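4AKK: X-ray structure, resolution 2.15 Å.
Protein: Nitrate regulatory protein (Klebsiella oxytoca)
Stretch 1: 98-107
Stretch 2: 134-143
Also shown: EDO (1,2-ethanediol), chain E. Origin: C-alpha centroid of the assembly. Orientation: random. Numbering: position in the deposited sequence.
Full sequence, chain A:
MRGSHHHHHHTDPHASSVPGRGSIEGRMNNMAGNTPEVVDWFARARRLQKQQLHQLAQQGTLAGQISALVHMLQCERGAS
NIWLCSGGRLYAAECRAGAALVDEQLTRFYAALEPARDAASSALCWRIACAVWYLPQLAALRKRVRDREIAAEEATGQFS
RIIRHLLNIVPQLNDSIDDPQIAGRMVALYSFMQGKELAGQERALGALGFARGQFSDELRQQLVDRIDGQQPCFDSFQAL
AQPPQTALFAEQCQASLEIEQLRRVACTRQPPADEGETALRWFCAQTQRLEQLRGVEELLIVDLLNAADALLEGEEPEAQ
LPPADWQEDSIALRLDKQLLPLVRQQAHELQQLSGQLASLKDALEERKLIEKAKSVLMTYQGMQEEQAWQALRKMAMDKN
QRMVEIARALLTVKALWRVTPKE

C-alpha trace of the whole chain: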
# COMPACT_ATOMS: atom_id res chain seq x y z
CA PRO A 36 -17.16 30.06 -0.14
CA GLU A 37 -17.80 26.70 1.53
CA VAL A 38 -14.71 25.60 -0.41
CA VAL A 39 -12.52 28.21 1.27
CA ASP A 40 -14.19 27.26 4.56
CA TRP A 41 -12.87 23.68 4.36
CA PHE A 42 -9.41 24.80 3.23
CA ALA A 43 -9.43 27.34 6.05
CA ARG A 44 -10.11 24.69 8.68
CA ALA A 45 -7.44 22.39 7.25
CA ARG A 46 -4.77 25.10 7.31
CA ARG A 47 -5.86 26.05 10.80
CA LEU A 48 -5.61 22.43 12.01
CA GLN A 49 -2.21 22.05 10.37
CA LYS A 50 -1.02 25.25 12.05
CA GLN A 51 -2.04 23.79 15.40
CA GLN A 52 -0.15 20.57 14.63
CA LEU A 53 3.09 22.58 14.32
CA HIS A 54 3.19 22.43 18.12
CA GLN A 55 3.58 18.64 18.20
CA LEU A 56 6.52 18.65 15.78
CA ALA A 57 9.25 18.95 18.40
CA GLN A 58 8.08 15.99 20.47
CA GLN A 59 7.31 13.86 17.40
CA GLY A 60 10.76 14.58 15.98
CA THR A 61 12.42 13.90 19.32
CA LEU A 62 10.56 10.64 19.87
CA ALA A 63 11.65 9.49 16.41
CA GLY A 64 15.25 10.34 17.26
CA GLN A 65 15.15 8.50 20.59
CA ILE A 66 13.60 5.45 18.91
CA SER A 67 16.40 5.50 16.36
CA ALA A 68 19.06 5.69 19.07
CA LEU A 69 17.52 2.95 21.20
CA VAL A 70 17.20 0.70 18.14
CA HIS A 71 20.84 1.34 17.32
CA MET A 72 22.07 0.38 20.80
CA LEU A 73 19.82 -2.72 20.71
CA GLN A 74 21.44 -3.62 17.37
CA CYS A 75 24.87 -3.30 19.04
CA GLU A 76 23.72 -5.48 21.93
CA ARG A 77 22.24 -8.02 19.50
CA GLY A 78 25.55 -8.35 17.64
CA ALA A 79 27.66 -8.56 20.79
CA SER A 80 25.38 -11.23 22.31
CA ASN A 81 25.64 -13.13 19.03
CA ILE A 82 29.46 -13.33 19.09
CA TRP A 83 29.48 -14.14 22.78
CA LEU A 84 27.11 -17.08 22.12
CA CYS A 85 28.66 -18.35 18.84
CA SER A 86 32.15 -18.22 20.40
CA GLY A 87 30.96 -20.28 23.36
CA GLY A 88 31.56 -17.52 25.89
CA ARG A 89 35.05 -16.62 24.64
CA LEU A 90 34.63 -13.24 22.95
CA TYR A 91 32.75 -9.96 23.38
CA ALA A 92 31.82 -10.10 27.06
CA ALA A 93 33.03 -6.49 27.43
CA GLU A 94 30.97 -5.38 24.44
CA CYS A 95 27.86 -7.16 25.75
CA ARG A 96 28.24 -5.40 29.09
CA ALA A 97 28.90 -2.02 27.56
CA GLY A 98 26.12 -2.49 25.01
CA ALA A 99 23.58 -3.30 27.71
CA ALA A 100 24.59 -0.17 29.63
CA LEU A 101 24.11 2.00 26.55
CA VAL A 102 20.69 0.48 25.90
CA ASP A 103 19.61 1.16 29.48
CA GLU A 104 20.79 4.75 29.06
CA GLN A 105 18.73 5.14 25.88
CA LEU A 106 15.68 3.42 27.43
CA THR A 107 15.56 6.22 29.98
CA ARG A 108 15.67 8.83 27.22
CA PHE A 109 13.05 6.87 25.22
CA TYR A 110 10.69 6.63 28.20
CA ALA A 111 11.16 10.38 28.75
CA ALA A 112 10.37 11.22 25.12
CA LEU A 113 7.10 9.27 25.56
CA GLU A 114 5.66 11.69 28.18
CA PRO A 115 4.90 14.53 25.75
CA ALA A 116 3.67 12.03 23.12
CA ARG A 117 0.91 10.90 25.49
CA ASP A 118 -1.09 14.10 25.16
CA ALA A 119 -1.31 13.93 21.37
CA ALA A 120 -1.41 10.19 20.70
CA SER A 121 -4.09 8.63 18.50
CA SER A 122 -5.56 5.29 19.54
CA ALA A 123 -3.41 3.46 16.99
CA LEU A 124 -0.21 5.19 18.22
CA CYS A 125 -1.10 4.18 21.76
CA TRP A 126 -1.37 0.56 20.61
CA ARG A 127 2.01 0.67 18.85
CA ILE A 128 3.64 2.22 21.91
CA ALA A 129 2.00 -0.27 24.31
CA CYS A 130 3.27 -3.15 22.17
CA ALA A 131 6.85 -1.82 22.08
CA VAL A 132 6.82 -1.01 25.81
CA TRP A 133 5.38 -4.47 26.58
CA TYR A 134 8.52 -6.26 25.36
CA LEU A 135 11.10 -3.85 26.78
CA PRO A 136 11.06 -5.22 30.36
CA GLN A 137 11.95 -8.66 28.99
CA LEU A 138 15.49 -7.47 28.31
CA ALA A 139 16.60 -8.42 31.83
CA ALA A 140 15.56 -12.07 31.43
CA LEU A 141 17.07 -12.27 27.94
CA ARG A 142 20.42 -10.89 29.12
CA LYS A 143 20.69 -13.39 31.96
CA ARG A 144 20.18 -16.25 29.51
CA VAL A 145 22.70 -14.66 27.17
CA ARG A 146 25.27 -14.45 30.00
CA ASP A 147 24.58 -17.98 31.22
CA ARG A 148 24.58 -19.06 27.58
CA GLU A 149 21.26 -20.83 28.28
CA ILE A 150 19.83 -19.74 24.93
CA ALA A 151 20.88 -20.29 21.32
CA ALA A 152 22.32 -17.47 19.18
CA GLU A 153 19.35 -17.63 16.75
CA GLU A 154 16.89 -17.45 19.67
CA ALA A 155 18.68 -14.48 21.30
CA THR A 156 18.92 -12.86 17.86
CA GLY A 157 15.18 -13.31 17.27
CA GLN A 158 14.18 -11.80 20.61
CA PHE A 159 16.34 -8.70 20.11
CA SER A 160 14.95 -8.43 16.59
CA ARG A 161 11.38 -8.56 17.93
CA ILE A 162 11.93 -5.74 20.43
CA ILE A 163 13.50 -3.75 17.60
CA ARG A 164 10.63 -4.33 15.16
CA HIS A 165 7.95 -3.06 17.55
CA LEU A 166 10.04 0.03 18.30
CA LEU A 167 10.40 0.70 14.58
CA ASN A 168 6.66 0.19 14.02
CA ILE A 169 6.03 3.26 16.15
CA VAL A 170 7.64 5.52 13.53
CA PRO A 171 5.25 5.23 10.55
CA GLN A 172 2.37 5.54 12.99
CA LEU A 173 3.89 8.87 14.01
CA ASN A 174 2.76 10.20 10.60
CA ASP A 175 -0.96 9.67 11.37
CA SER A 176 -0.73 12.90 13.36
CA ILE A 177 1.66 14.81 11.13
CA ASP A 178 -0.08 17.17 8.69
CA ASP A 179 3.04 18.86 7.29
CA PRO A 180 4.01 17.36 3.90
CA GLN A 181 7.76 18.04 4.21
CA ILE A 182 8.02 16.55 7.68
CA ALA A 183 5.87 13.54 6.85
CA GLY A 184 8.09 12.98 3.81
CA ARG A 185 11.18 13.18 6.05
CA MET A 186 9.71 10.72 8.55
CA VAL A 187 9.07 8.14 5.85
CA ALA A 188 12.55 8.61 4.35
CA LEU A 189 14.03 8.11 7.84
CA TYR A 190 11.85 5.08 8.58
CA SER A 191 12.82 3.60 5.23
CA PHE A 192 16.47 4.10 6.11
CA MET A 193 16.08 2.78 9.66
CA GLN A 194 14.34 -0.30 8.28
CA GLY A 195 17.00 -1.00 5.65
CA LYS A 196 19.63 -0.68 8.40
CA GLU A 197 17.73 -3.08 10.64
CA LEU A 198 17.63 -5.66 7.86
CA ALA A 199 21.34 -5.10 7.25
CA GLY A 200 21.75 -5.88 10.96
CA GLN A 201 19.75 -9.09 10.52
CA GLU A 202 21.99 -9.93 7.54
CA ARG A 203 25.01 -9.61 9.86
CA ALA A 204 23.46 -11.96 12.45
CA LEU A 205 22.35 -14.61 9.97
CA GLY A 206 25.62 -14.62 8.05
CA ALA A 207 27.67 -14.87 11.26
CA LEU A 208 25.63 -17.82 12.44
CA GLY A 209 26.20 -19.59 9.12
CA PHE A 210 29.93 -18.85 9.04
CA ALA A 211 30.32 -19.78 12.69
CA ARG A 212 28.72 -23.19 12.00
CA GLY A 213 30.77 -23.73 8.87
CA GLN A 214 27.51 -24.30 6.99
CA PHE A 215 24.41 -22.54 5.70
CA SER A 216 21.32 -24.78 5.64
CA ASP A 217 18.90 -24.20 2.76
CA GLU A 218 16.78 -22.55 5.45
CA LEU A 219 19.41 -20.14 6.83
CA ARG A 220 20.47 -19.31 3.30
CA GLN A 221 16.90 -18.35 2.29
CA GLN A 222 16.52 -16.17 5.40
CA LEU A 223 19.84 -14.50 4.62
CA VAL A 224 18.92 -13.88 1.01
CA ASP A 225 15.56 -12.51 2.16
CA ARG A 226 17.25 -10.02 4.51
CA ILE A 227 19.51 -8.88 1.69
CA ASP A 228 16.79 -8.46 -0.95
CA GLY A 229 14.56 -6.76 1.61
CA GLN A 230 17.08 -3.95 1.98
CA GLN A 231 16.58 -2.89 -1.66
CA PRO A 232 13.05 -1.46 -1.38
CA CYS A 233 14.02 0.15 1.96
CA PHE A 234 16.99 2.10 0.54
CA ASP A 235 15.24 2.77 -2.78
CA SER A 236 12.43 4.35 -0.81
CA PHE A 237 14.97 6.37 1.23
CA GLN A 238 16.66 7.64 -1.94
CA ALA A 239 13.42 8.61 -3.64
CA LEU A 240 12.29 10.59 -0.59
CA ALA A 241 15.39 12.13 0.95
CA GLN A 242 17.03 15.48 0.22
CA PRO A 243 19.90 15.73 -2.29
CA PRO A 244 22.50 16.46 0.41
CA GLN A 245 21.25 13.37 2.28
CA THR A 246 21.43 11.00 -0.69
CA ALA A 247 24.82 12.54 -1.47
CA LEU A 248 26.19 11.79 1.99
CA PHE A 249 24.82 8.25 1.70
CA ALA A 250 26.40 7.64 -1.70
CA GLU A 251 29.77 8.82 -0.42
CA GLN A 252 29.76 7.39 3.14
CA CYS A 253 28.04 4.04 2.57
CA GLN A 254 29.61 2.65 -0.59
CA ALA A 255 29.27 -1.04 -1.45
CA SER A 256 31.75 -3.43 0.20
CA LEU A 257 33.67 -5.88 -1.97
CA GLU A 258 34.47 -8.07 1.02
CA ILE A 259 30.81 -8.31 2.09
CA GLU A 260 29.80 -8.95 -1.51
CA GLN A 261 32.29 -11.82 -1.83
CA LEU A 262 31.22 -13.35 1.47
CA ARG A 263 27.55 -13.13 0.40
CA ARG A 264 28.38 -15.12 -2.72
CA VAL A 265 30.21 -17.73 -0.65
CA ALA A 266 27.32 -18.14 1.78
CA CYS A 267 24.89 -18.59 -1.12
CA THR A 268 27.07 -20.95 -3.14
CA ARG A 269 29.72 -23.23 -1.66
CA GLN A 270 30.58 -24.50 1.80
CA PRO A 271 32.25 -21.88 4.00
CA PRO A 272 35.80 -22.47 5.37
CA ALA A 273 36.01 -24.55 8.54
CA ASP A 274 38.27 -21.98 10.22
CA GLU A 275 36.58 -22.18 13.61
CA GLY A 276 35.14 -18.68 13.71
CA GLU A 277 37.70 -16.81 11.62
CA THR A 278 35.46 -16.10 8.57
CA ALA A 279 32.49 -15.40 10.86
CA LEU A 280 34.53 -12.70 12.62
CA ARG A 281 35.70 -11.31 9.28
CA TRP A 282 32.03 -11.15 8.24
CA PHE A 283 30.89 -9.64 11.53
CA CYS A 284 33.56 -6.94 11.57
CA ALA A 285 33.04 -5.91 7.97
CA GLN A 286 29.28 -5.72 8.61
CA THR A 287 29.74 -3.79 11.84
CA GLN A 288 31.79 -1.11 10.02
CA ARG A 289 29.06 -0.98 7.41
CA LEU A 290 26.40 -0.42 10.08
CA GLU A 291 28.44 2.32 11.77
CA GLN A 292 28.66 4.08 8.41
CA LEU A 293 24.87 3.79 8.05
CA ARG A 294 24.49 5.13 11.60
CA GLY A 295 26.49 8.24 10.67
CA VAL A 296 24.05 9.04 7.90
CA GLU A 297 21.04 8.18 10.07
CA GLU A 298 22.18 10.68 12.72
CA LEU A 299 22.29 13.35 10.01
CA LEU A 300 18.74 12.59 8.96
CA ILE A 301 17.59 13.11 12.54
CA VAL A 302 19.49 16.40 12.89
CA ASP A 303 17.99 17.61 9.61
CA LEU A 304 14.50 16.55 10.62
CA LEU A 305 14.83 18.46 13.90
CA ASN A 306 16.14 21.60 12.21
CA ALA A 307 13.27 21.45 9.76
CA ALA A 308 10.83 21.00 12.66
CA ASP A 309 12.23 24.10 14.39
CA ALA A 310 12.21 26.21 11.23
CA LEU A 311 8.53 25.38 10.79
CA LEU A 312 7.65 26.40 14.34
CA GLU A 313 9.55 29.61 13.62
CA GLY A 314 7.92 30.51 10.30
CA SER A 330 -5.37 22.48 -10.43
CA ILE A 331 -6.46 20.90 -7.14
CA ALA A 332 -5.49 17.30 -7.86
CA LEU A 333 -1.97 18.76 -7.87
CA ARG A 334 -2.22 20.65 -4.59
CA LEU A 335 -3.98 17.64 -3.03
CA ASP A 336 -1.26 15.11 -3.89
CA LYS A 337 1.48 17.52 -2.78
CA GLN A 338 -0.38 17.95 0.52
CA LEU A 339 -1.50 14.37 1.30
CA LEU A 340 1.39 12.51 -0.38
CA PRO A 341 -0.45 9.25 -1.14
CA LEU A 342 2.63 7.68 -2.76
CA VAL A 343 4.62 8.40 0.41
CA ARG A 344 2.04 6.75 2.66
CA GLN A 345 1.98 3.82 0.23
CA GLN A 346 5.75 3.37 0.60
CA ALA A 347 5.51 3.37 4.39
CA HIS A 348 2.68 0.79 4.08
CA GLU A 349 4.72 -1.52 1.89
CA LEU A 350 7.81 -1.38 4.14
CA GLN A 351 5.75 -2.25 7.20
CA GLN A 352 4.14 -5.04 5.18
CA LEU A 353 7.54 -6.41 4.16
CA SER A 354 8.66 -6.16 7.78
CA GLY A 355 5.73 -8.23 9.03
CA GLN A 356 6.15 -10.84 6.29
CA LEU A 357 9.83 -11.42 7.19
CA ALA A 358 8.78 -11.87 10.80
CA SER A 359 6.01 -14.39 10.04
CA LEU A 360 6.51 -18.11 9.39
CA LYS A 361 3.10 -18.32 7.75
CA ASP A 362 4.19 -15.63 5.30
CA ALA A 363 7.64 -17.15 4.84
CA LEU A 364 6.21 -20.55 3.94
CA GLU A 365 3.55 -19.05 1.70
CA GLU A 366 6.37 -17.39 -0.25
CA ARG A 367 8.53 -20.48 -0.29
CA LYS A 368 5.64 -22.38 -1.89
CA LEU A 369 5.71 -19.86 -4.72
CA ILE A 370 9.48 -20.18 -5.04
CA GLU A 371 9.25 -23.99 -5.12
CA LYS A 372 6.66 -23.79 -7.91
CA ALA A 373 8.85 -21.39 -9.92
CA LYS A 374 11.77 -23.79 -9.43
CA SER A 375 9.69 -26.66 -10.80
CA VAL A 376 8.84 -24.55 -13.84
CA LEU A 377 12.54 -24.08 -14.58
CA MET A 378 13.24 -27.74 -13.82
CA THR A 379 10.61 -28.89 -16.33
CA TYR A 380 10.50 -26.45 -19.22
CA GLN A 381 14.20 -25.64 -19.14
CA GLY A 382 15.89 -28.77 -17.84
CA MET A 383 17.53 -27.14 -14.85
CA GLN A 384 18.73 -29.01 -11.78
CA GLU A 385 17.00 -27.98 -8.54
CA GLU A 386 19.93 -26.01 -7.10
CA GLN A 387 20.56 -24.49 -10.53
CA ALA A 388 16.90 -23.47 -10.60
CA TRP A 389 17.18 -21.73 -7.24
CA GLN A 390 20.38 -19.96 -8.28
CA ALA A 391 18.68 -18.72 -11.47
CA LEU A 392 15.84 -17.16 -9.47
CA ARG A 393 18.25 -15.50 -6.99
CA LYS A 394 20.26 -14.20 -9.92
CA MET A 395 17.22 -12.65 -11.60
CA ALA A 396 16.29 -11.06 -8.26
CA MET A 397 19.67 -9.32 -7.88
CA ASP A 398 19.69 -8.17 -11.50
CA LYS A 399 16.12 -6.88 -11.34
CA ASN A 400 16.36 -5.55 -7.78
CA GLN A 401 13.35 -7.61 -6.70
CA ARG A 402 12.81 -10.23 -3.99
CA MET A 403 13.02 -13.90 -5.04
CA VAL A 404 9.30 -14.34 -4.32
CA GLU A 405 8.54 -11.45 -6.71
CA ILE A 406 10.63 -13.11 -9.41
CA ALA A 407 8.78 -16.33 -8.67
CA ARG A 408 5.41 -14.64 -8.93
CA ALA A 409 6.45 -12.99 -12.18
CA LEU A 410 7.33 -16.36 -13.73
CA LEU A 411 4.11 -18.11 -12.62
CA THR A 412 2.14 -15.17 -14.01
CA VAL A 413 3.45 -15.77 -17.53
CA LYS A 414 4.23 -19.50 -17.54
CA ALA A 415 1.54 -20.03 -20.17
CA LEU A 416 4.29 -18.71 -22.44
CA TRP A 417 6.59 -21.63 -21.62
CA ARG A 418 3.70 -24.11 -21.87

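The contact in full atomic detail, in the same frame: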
# COMPACT_ATOMS: atom_id res chain seq x y z
N GLY A 98 27.30 -2.64 25.84
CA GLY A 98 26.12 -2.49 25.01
C GLY A 98 24.85 -2.41 25.83
O GLY A 98 23.99 -1.56 25.58
N ALA A 99 24.74 -3.29 26.83
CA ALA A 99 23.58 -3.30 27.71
C ALA A 99 23.45 -2.01 28.50
O ALA A 99 22.34 -1.53 28.76
CB ALA A 99 23.64 -4.52 28.65
N ALA A 100 24.58 -1.43 28.89
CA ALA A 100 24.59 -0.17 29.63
C ALA A 100 24.09 0.98 28.76
O ALA A 100 23.32 1.83 29.22
CB ALA A 100 26.01 0.13 30.15
N LEU A 101 24.53 0.99 27.51
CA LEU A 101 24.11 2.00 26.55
C LEU A 101 22.61 1.92 26.25
O LEU A 101 21.94 2.94 26.11
CB LEU A 101 24.90 1.87 25.26
CG LEU A 101 26.39 2.18 25.42
CD1 LEU A 101 27.07 2.13 24.07
CD2 LEU A 101 26.56 3.54 26.07
N VAL A 102 22.11 0.70 26.12
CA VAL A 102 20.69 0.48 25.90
C VAL A 102 19.88 1.04 27.07
O VAL A 102 18.89 1.73 26.89
CB VAL A 102 20.38 -1.03 25.77
CG1 VAL A 102 18.91 -1.29 25.99
CG2 VAL A 102 20.86 -1.58 24.41
N ASP A 103 20.32 0.72 28.29
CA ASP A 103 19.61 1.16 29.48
C ASP A 103 19.58 2.69 29.55
O ASP A 103 18.57 3.29 29.95
CB ASP A 103 20.28 0.59 30.73
CG ASP A 103 20.08 -0.91 30.86
OD1 ASP A 103 19.22 -1.46 30.13
OD2 ASP A 103 20.77 -1.53 31.69
N GLU A 104 20.69 3.30 29.16
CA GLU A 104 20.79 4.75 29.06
C GLU A 104 19.80 5.32 28.04
O GLU A 104 19.14 6.33 28.31
CB GLU A 104 22.22 5.14 28.70
CG GLU A 104 22.39 6.53 28.10
CD GLU A 104 23.85 6.84 27.81
OE1 GLU A 104 24.72 6.32 28.54
OE2 GLU A 104 24.13 7.60 26.85
N GLN A 105 19.68 4.67 26.89
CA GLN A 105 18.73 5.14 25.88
C GLN A 105 17.27 4.85 26.26
O GLN A 105 16.37 5.60 25.90
CB GLN A 105 19.04 4.55 24.50
CG GLN A 105 20.39 4.98 23.94
CD GLN A 105 20.55 6.49 23.88
OE1 GLN A 105 19.56 7.23 23.82
NE2 GLN A 105 21.80 6.95 23.88
N LEU A 106 17.03 3.76 26.98
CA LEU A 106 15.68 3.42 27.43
C LEU A 106 15.10 4.56 28.26
O LEU A 106 13.93 4.93 28.11
CB LEU A 106 15.69 2.14 28.25
CG LEU A 106 15.46 0.83 27.50
CD1 LEU A 106 15.62 -0.38 28.44
CD2 LEU A 106 14.10 0.83 26.82
N THR A 107 15.92 5.07 29.17
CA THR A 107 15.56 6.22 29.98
C THR A 107 15.14 7.40 29.12
O THR A 107 14.10 8.01 29.35
CB THR A 107 16.75 6.64 30.85
OG1 THR A 107 17.14 5.54 31.67
CG2 THR A 107 16.39 7.84 31.73
N TYR A 134 7.35 -5.39 25.50
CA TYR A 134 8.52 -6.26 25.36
C TYR A 134 9.78 -5.74 26.04
O TYR A 134 10.66 -6.52 26.37
CB TYR A 134 8.83 -6.50 23.88
CG TYR A 134 7.84 -7.41 23.21
CD1 TYR A 134 7.97 -8.79 23.29
CD2 TYR A 134 6.78 -6.89 22.49
CE1 TYR A 134 7.06 -9.62 22.67
CE2 TYR A 134 5.87 -7.71 21.87
CZ TYR A 134 6.01 -9.08 21.97
OH TYR A 134 5.09 -9.89 21.34
N LEU A 135 9.88 -4.43 26.23
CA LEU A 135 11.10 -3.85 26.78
C LEU A 135 11.56 -4.45 28.12
O LEU A 135 12.75 -4.72 28.28
CB LEU A 135 11.00 -2.32 26.87
CG LEU A 135 11.08 -1.64 25.50
CD1 LEU A 135 10.90 -0.14 25.60
CD2 LEU A 135 12.39 -1.99 24.80
N PRO A 136 10.64 -4.68 29.07
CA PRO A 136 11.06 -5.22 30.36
C PRO A 136 11.58 -6.66 30.29
O PRO A 136 12.06 -7.18 31.29
CB PRO A 136 9.77 -5.20 31.19
CG PRO A 136 8.87 -4.23 30.50
CD PRO A 136 9.20 -4.34 29.05
N GLN A 137 11.48 -7.29 29.12
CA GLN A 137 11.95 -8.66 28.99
C GLN A 137 13.45 -8.71 28.72
O GLN A 137 14.05 -9.78 28.71
CB GLN A 137 11.19 -9.38 27.88
CG GLN A 137 9.68 -9.28 28.03
CD GLN A 137 8.94 -10.33 27.23
OE1 GLN A 137 9.48 -10.89 26.27
NE2 GLN A 137 7.70 -10.60 27.62
N LEU A 138 14.05 -7.55 28.52
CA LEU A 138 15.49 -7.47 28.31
C LEU A 138 16.31 -8.07 29.45
O LEU A 138 17.33 -8.70 29.20
CB LEU A 138 15.92 -6.03 28.07
CG LEU A 138 15.70 -5.54 26.65
CD1 LEU A 138 16.00 -4.05 26.55
CD2 LEU A 138 16.57 -6.34 25.68
N ALA A 139 15.86 -7.88 30.69
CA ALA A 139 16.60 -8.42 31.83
C ALA A 139 16.70 -9.95 31.75
O ALA A 139 17.78 -10.51 31.89
CB ALA A 139 15.96 -7.98 33.14
N ALA A 140 15.57 -10.61 31.53
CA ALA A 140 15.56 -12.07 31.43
C ALA A 140 16.42 -12.57 30.27
O ALA A 140 17.17 -13.54 30.41
CB ALA A 140 14.14 -12.58 31.28
N LEU A 141 16.31 -11.90 29.13
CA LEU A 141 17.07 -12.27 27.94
C LEU A 141 18.58 -12.18 28.20
O LEU A 141 19.34 -13.07 27.82
CB LEU A 141 16.68 -11.39 26.76
CG LEU A 141 17.51 -11.44 25.47
CD1 LEU A 141 17.51 -12.85 24.90
CD2 LEU A 141 16.96 -10.43 24.45
N ARG A 142 19.00 -11.09 28.83
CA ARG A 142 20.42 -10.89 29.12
C ARG A 142 21.00 -11.97 30.02
O ARG A 142 22.10 -12.48 29.78
CB ARG A 142 20.65 -9.51 29.73
CG ARG A 142 20.47 -8.39 28.74
CD ARG A 142 20.09 -7.10 29.43
NE ARG A 142 20.25 -5.96 28.53
CZ ARG A 142 19.93 -4.72 28.84
NH1 ARG A 142 19.41 -4.44 30.03
NH2 ARG A 142 20.12 -3.75 27.96
N LYS A 143 20.25 -12.33 31.06
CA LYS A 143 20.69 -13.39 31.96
C LYS A 143 20.93 -14.68 31.18
O LYS A 143 21.97 -15.33 31.34
CB LYS A 143 19.67 -13.62 33.07
CG LYS A 143 20.12 -14.68 34.07
CD LYS A 143 19.21 -14.75 35.29
CE LYS A 143 19.70 -15.81 36.27
NZ LYS A 143 18.65 -16.18 37.25
C1 EDO E . 16.48 -3.39 31.19
O1 EDO E . 16.72 -1.98 31.08
C2 EDO E . 15.00 -3.68 31.39
O2 EDO E . 14.83 -5.00 31.92

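Two helices can be joined by side chains that reach across the space between them, and this pair from a nitrate regulatory protein illustrates how. They run antiparallel, their axes 12.6 Å apart at closest approach, and Arg 142 and the leucines reach into the gap. Ala 99, Val 102, Asp 103 and Leu 106, which fall along one side of the first helix, touch the second stretch. Ala 99 comes first, its CB lying over one face of the Arg 142 guanidinium, 3.7 Å from NH2; the short methyl lets the flat group lie close against the helix. One turn on, Val 102 directs CG1 to within 3.4 Å of Arg 142 NH2 and 4.0 Å of Leu 138 CD1, so a single branch touches both the charged group and the apolar layer. The CA-to-CB bond of Asp 103 points sideways, yet its carboxylate swings nearer. Asp 103 OD1 meets the guanidinium at the edge, accepting hydrogen bonds from Arg 142 NH1 at 3.0 Å and NH2 at 3.3 Å within a salt bridge. The arginine reaches this far because its chain is extended beyond chi1. Asp 103 OD1 also accepts a hydrogen bond from ethanediol O1 at 2.7 Å. Leu 106 completes the contact with hydrocarbon alone: CD2 packs 3.6 Å from Leu 135 CD1, and CD1 lies 4.1 Å from Leu 138 CD1. The stretches bury 263 Å² together, most on Arg 142 (83 Å²) and Leu 106 (53 Å²); Val 102, Leu 135 and Leu 138 are buried, which suits their apolar side chains.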